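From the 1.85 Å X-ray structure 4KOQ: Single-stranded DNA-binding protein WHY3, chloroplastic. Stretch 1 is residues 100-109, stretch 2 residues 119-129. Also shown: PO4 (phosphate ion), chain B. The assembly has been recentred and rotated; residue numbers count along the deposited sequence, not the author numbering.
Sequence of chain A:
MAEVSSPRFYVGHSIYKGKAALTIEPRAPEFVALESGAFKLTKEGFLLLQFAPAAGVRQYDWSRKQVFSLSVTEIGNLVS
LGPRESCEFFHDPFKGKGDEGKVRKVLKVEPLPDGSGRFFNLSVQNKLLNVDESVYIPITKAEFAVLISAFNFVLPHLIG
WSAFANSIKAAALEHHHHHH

Stretch 1, residues 100-109: EGKVRKVLKV
Stretch 2 119-129: FFNLSVQNKLL

The strand running through Arg104-Val109 pairs antiparallel with that of residues 119-126, their axes 168° apart and 4.7 Å at closest approach, with extended backbones (phi −136 to −99°, psi 100 to 139°). Hydrogen-bonded and non-hydrogen-bonded pairs alternate, so successive pairs point to opposite faces. Phe119 O accepts a CA-H···O contact from Val109 CA (3.5 Å). Phe120 (chi1 m, chi2 45°) faces Val109 (t), CA-CA 4.7 Å; Val109 CG2 sits 3.9 Å from the ring centroid, almost on the normal, a CH-π contact. On the other face, Asn121 (t, chi2 −134°) pairs with Lys108 (all t): hydrogen bonds run from Asn121 N to Lys108 O (2.8 Å) and Lys108 N to Asn121 O (2.9 Å). A water donates to Asn121 OD1 (2.7 Å) and Val106 O (3.0 Å), bridging the strands. Leu122 and Leu107, both t,p, make van der Waals contact on the Phe120 face, Leu107 CD1 4.3 Å from Leu122 CB. Beside Asn121, Ser123 (t) opposes Val106 (t): Val106 N donates to Ser123 O and Ser123 N to Val106 O, both 2.9 Å. Val124 (t) opposes Lys105 (m,t,t,t), CA-CA 4.4 Å; Lys105 NZ hydrogen-bonds phosphate O1 (3.1 Å). Gln125 (m,t, chi3 12°) forms the last hydrogen-bonded pair: Arg104 N donates to Gln125 O (3.0 Å), Gln125 N to Arg104 O (2.9 Å). Gln125 OE1 lies over the guanidinium face of Arg104 (t,t, chi3 116°, chi4 −101°), 2.5 Å from NH1, too poorly angled for a hydrogen bond; Gln125 NE2 donates to Ser123 OG (3.0 Å).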

# COMPACT_ATOMS: atom_id res chain seq x y z
N GLU A 100 -10.84 29.89 24.03
CA GLU A 100 -9.62 29.11 24.23
C GLU A 100 -9.44 28.74 25.70
O GLU A 100 -9.72 29.55 26.59
CB GLU A 100 -8.39 29.86 23.72
CG GLU A 100 -7.09 29.28 24.23
CD GLU A 100 -5.87 29.83 23.53
OE1 GLU A 100 -4.75 29.59 24.03
OE2 GLU A 100 -6.03 30.48 22.48
N GLY A 101 -9.00 27.52 25.94
CA GLY A 101 -8.67 27.06 27.27
C GLY A 101 -9.84 26.57 28.09
O GLY A 101 -9.64 26.07 29.20
N LYS A 102 -11.05 26.70 27.58
CA LYS A 102 -12.22 26.33 28.38
C LYS A 102 -12.65 24.87 28.16
O LYS A 102 -13.28 24.27 29.04
CB LYS A 102 -13.38 27.25 28.07
CG LYS A 102 -13.15 28.67 28.59
CD LYS A 102 -14.30 29.56 28.21
CE LYS A 102 -14.00 31.04 28.53
NZ LYS A 102 -15.16 31.88 28.15
N VAL A 103 -12.31 24.31 27.00
CA VAL A 103 -12.68 22.93 26.66
C VAL A 103 -11.46 22.18 26.16
O VAL A 103 -10.69 22.69 25.34
CB VAL A 103 -13.78 22.90 25.61
CG1 VAL A 103 -14.12 21.45 25.19
CG2 VAL A 103 -15.02 23.59 26.16
N ARG A 104 -11.26 20.98 26.69
CA ARG A 104 -10.16 20.14 26.25
C ARG A 104 -10.72 18.81 25.76
O ARG A 104 -11.53 18.21 26.43
CB ARG A 104 -9.22 19.90 27.42
CG ARG A 104 -7.93 19.19 27.10
CD ARG A 104 -6.87 19.48 28.17
NE ARG A 104 -6.46 18.29 28.92
CZ ARG A 104 -6.89 17.96 30.14
NH1 ARG A 104 -7.75 18.73 30.80
NH2 ARG A 104 -6.44 16.85 30.71
N LYS A 105 -10.25 18.35 24.60
CA LYS A 105 -10.63 17.03 24.11
C LYS A 105 -9.38 16.21 24.08
O LYS A 105 -8.37 16.63 23.53
CB LYS A 105 -11.20 17.10 22.71
CG LYS A 105 -12.50 17.89 22.59
CD LYS A 105 -13.04 17.78 21.16
CE LYS A 105 -14.43 18.34 21.03
NZ LYS A 105 -14.93 18.16 19.67
N VAL A 106 -9.46 15.03 24.68
CA VAL A 106 -8.35 14.15 24.77
C VAL A 106 -8.74 12.80 24.21
O VAL A 106 -9.69 12.16 24.69
CB VAL A 106 -7.93 13.92 26.23
CG1 VAL A 106 -6.66 13.08 26.26
CG2 VAL A 106 -7.70 15.26 26.92
N LEU A 107 -7.98 12.35 23.21
CA LEU A 107 -8.18 11.01 22.66
C LEU A 107 -7.02 10.17 23.14
O LEU A 107 -5.88 10.56 22.95
CB LEU A 107 -8.18 11.01 21.14
CG LEU A 107 -8.31 9.62 20.53
CD1 LEU A 107 -9.68 9.03 20.81
CD2 LEU A 107 -8.05 9.62 19.05
N LYS A 108 -7.30 9.06 23.79
CA LYS A 108 -6.25 8.14 24.20
C LYS A 108 -6.48 6.77 23.58
O LYS A 108 -7.61 6.28 23.51
CB LYS A 108 -6.18 7.99 25.72
CG LYS A 108 -4.96 7.26 26.18
CD LYS A 108 -4.74 7.27 27.67
CE LYS A 108 -3.35 6.75 27.98
NZ LYS A 108 -3.27 6.23 29.37
N VAL A 109 -5.39 6.17 23.11
CA VAL A 109 -5.40 4.84 22.56
C VAL A 109 -4.41 3.94 23.27
O VAL A 109 -3.20 4.22 23.30
CB VAL A 109 -5.11 4.82 21.02
CG1 VAL A 109 -5.15 3.40 20.53
CG2 VAL A 109 -6.14 5.63 20.27
N PHE A 119 -7.90 -0.02 23.13
CA PHE A 119 -8.97 0.65 23.84
C PHE A 119 -8.91 2.10 23.42
O PHE A 119 -7.91 2.74 23.67
CB PHE A 119 -8.72 0.48 25.35
CG PHE A 119 -9.94 0.59 26.23
CD1 PHE A 119 -11.18 0.07 25.84
CD2 PHE A 119 -9.84 1.16 27.48
CE1 PHE A 119 -12.30 0.15 26.67
CE2 PHE A 119 -10.95 1.24 28.32
CZ PHE A 119 -12.19 0.72 27.91
N PHE A 120 -9.96 2.63 22.79
CA PHE A 120 -10.02 4.02 22.45
C PHE A 120 -10.86 4.78 23.47
O PHE A 120 -11.95 4.35 23.83
CB PHE A 120 -10.71 4.25 21.10
CG PHE A 120 -9.86 3.94 19.89
CD1 PHE A 120 -9.10 2.80 19.82
CD2 PHE A 120 -9.87 4.80 18.81
CE1 PHE A 120 -8.34 2.51 18.67
CE2 PHE A 120 -9.13 4.50 17.66
CZ PHE A 120 -8.40 3.37 17.60
N ASN A 121 -10.40 5.95 23.84
CA ASN A 121 -11.19 6.75 24.77
C ASN A 121 -11.21 8.19 24.31
O ASN A 121 -10.16 8.76 24.08
CB ASN A 121 -10.56 6.64 26.15
CG ASN A 121 -11.17 7.59 27.17
OD1 ASN A 121 -10.46 8.25 27.90
ND2 ASN A 121 -12.49 7.66 27.19
N LEU A 122 -12.38 8.79 24.14
CA LEU A 122 -12.44 10.24 23.95
C LEU A 122 -13.06 10.89 25.17
O LEU A 122 -14.17 10.51 25.55
CB LEU A 122 -13.25 10.56 22.71
CG LEU A 122 -13.50 12.04 22.41
CD1 LEU A 122 -12.24 12.86 22.25
CD2 LEU A 122 -14.37 12.17 21.16
N SER A 123 -12.36 11.86 25.76
CA SER A 123 -12.87 12.56 26.94
C SER A 123 -12.94 14.01 26.54
O SER A 123 -11.96 14.55 26.06
CB SER A 123 -11.95 12.31 28.16
OG SER A 123 -12.19 13.21 29.25
N VAL A 124 -14.10 14.62 26.71
CA VAL A 124 -14.29 16.02 26.38
C VAL A 124 -14.62 16.73 27.70
O VAL A 124 -15.62 16.42 28.30
CB VAL A 124 -15.45 16.19 25.40
CG1 VAL A 124 -15.63 17.66 25.07
CG2 VAL A 124 -15.21 15.37 24.08
N GLN A 125 -13.78 17.67 28.10
CA GLN A 125 -13.78 18.16 29.46
C GLN A 125 -14.08 19.64 29.43
O GLN A 125 -13.38 20.40 28.77
CB GLN A 125 -12.42 17.92 30.11
CG GLN A 125 -11.97 16.45 30.09
CD GLN A 125 -10.48 16.29 30.33
OE1 GLN A 125 -9.81 17.24 30.72
NE2 GLN A 125 -9.97 15.09 30.10
N ASN A 126 -15.15 20.03 30.12
CA ASN A 126 -15.47 21.43 30.31
C ASN A 126 -15.32 21.74 31.79
O ASN A 126 -16.22 21.43 32.57
CB ASN A 126 -16.90 21.71 29.88
CG ASN A 126 -17.26 23.19 29.97
OD1 ASN A 126 -16.76 23.91 30.83
ND2 ASN A 126 -18.12 23.64 29.07
N LYS A 127 -14.19 22.34 32.16
CA LYS A 127 -13.84 22.54 33.57
C LYS A 127 -14.75 23.55 34.27
O LYS A 127 -15.19 23.31 35.40
CB LYS A 127 -12.38 22.99 33.71
CG LYS A 127 -12.11 24.40 33.23
CD LYS A 127 -10.63 24.70 33.15
CE LYS A 127 -10.08 24.37 31.78
NZ LYS A 127 -10.33 22.95 31.37
N LEU A 128 -15.02 24.67 33.61
CA LEU A 128 -15.91 25.69 34.17
C LEU A 128 -17.30 25.12 34.49
O LEU A 128 -17.99 25.60 35.39
CB LEU A 128 -16.06 26.88 33.20
CG LEU A 128 -16.90 26.66 31.94
CD1 LEU A 128 -17.88 27.81 31.74
CD2 LEU A 128 -16.02 26.49 30.70
N LEU A 129 -17.69 24.08 33.75
CA LEU A 129 -18.99 23.46 33.91
C LEU A 129 -18.92 22.16 34.72
O LEU A 129 -19.94 21.49 34.95
CB LEU A 129 -19.60 23.20 32.52
CG LEU A 129 -21.08 22.86 32.39
CD1 LEU A 129 -21.89 24.06 31.93
CD2 LEU A 129 -21.27 21.70 31.43
P PO4 B . -11.48 18.45 17.33
O1 PO4 B . -12.76 17.69 17.52
O2 PO4 B . -11.35 19.55 18.36
O3 PO4 B . -10.27 17.58 17.46
O4 PO4 B . -11.46 19.02 15.92
O HOH W 1 -9.00 10.37 27.04